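Alpha-glucosidase (Pseudoalteromonas sp. K8, PDB 5HQA) hydrolyses alpha-glucosides as a chloride-activated family 97 glycoside hydrolase that holds calcium beside its sugar-binding pocket. Local coordinates at residues F52-V57 with V83-A88. Numbering follows the deposited sequence.
Sequences FKITKV and VTVTFA. With FMT (formic acid), chain I.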
loop_
_atom_site.group_PDB
_atom_site.type_symbol
_atom_site.label_atom_id
_atom_site.label_comp_id
_atom_site.label_asym_id
_atom_site.label_seq_id
_atom_site.Cartn_x
_atom_site.Cartn_y
_atom_site.Cartn_z
ATOM N N PHE A 52 -22.259 29.620 4.751
ATOM C CA PHE A 52 -21.544 29.359 5.991
ATOM C C PHE A 52 -20.425 30.381 6.156
ATOM O O PHE A 52 -19.672 30.642 5.209
ATOM C CB PHE A 52 -20.978 27.936 5.988
ATOM C CG PHE A 52 -21.990 26.885 6.352
ATOM C CD1 PHE A 52 -22.916 26.439 5.419
ATOM C CD2 PHE A 52 -22.018 26.344 7.632
ATOM C CE1 PHE A 52 -23.857 25.474 5.758
ATOM C CE2 PHE A 52 -22.948 25.374 7.975
ATOM C CZ PHE A 52 -23.876 24.942 7.037
ATOM N N LYS A 53 -20.319 30.966 7.352
ATOM C CA LYS A 53 -19.299 31.960 7.650
ATOM C C LYS A 53 -18.402 31.467 8.782
ATOM O O LYS A 53 -18.845 30.732 9.668
ATOM C CB LYS A 53 -19.928 33.317 8.039
ATOM C CG LYS A 53 -20.833 33.936 6.965
ATOM C CD LYS A 53 -20.052 34.231 5.694
ATOM C CE LYS A 53 -20.964 34.624 4.543
ATOM N NZ LYS A 53 -20.240 34.553 3.235
ATOM N N ILE A 54 -17.135 31.889 8.746
ATOM C CA ILE A 54 -16.197 31.558 9.817
ATOM C C ILE A 54 -16.557 32.349 11.065
ATOM O O ILE A 54 -16.662 33.582 11.031
ATOM C CB ILE A 54 -14.752 31.854 9.388
ATOM C CG1 ILE A 54 -14.347 30.984 8.190
ATOM C CG2 ILE A 54 -13.790 31.635 10.572
ATOM C CD1 ILE A 54 -13.066 31.450 7.499
ATOM N N THR A 55 -16.742 31.643 12.179
ATOM C CA THR A 55 -17.031 32.282 13.453
ATOM C C THR A 55 -15.879 32.207 14.441
ATOM O O THR A 55 -15.801 33.061 15.335
ATOM C CB THR A 55 -18.265 31.645 14.106
ATOM O OG1 THR A 55 -18.017 30.252 14.316
ATOM C CG2 THR A 55 -19.485 31.802 13.216
ATOM N N LYS A 56 -14.988 31.226 14.298
ATOM C CA LYS A 56 -13.969 30.946 15.298
ATOM C C LYS A 56 -12.818 30.191 14.644
ATOM O O LYS A 56 -13.045 29.344 13.774
ATOM C CB LYS A 56 -14.559 30.119 16.450
ATOM C CG LYS A 56 -13.621 29.872 17.608
ATOM C CD LYS A 56 -14.362 29.327 18.822
ATOM C CE LYS A 56 -15.093 28.056 18.488
ATOM N NZ LYS A 56 -15.937 27.604 19.626
ATOM N N VAL A 57 -11.589 30.505 15.062
ATOM C CA VAL A 57 -10.423 29.698 14.726
ATOM C C VAL A 57 -9.683 29.375 16.017
ATOM O O VAL A 57 -9.570 30.223 16.910
ATOM C CB VAL A 57 -9.488 30.389 13.707
ATOM C CG1 VAL A 57 -10.246 30.716 12.427
ATOM C CG2 VAL A 57 -8.870 31.638 14.281
ATOM N N VAL A 83 -4.976 24.224 12.905
ATOM C CA VAL A 83 -6.043 25.192 13.129
ATOM C C VAL A 83 -7.376 24.492 12.929
ATOM O O VAL A 83 -7.551 23.715 11.985
ATOM C CB VAL A 83 -5.924 26.436 12.221
ATOM C CG1 VAL A 83 -6.160 26.083 10.751
ATOM C CG2 VAL A 83 -6.903 27.544 12.698
ATOM N N THR A 84 -8.310 24.746 13.840
ATOM C CA THR A 84 -9.686 24.302 13.690
ATOM C C THR A 84 -10.523 25.524 13.346
ATOM O O THR A 84 -10.552 26.498 14.111
ATOM C CB THR A 84 -10.189 23.620 14.958
ATOM O OG1 THR A 84 -9.318 22.528 15.278
ATOM C CG2 THR A 84 -11.597 23.088 14.741
ATOM N N VAL A 85 -11.172 25.484 12.185
ATOM C CA VAL A 85 -11.971 26.593 11.676
ATOM C C VAL A 85 -13.431 26.205 11.814
ATOM O O VAL A 85 -13.850 25.171 11.287
ATOM C CB VAL A 85 -11.625 26.907 10.213
ATOM C CG1 VAL A 85 -12.405 28.116 9.744
ATOM C CG2 VAL A 85 -10.125 27.127 10.062
ATOM N N THR A 86 -14.208 27.016 12.529
ATOM C CA THR A 86 -15.619 26.729 12.740
ATOM C C THR A 86 -16.450 27.591 11.802
ATOM O O THR A 86 -16.247 28.809 11.733
ATOM C CB THR A 86 -16.027 26.977 14.192
ATOM O OG1 THR A 86 -15.308 26.076 15.035
ATOM C CG2 THR A 86 -17.516 26.735 14.375
ATOM N N PHE A 87 -17.370 26.953 11.081
ATOM C CA PHE A 87 -18.286 27.612 10.162
ATOM C C PHE A 87 -19.700 27.503 10.703
ATOM O O PHE A 87 -20.083 26.470 11.262
ATOM C CB PHE A 87 -18.253 26.973 8.772
ATOM C CG PHE A 87 -16.907 26.990 8.118
ATOM C CD1 PHE A 87 -16.526 28.054 7.311
ATOM C CD2 PHE A 87 -16.027 25.935 8.287
ATOM C CE1 PHE A 87 -15.284 28.069 6.698
ATOM C CE2 PHE A 87 -14.788 25.944 7.673
ATOM C CZ PHE A 87 -14.417 27.012 6.876
ATOM N N ALA A 88 -20.494 28.547 10.504
ATOM C CA ALA A 88 -21.881 28.504 10.935
ATOM C C ALA A 88 -22.756 29.230 9.927
ATOM O O ALA A 88 -22.347 30.235 9.338
ATOM C CB ALA A 88 -22.061 29.119 12.326
HETATM C C FMT I . -9.563 22.402 19.086
HETATM O O1 FMT I . -10.612 22.241 18.461
HETATM O O2 FMT I . -8.991 21.503 19.711
HETATM O O HOH W 1 -16.561 25.202 17.937
#
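I54 CG1 and F87 CG both stand beside the backbone N, anti to the carbonyl carbon (chi1 -63° and -59°). The two side chains run alongside each other, and CG1 of I54 reaches CE1 of F87 at 3.4 Å. The same CG1 lies 3.8 Å from CG1 of V85. T55 OG1 sits between its own N and carbonyl carbon (chi1 60°), 3.6 Å from CG2 of T86. The strands run antiparallel as the two arms of a beta hairpin, 53-67 and 75-89. K53 and A88 form a hydrogen-bonded pair, K53 N to A88 O and A88 N to K53 O, each 2.9 Å. Next comes a classic beta bulge: I54 faces F87, but T55 and K56 together stand opposite T86. K56 NZ and T86 OG1 share a water, while the T86 hydroxyl also bonds to S98 of the next strand and K53 NZ to D16 O. On the other face, I14 packs on V85 and F87, and the F87 ring meets Y97; I54 and V57 stay more open. Strand 53-67 forms the outer edge of the antiparallel sheet in the N-terminal region, with 75-89 next to it. T86 keeps both backbone bonds across the bulge, its O accepting from T55 N at 2.9 Å and its N giving a nearly straight bond to K56 O, so the shift in register leaves neither polar atom without a partner.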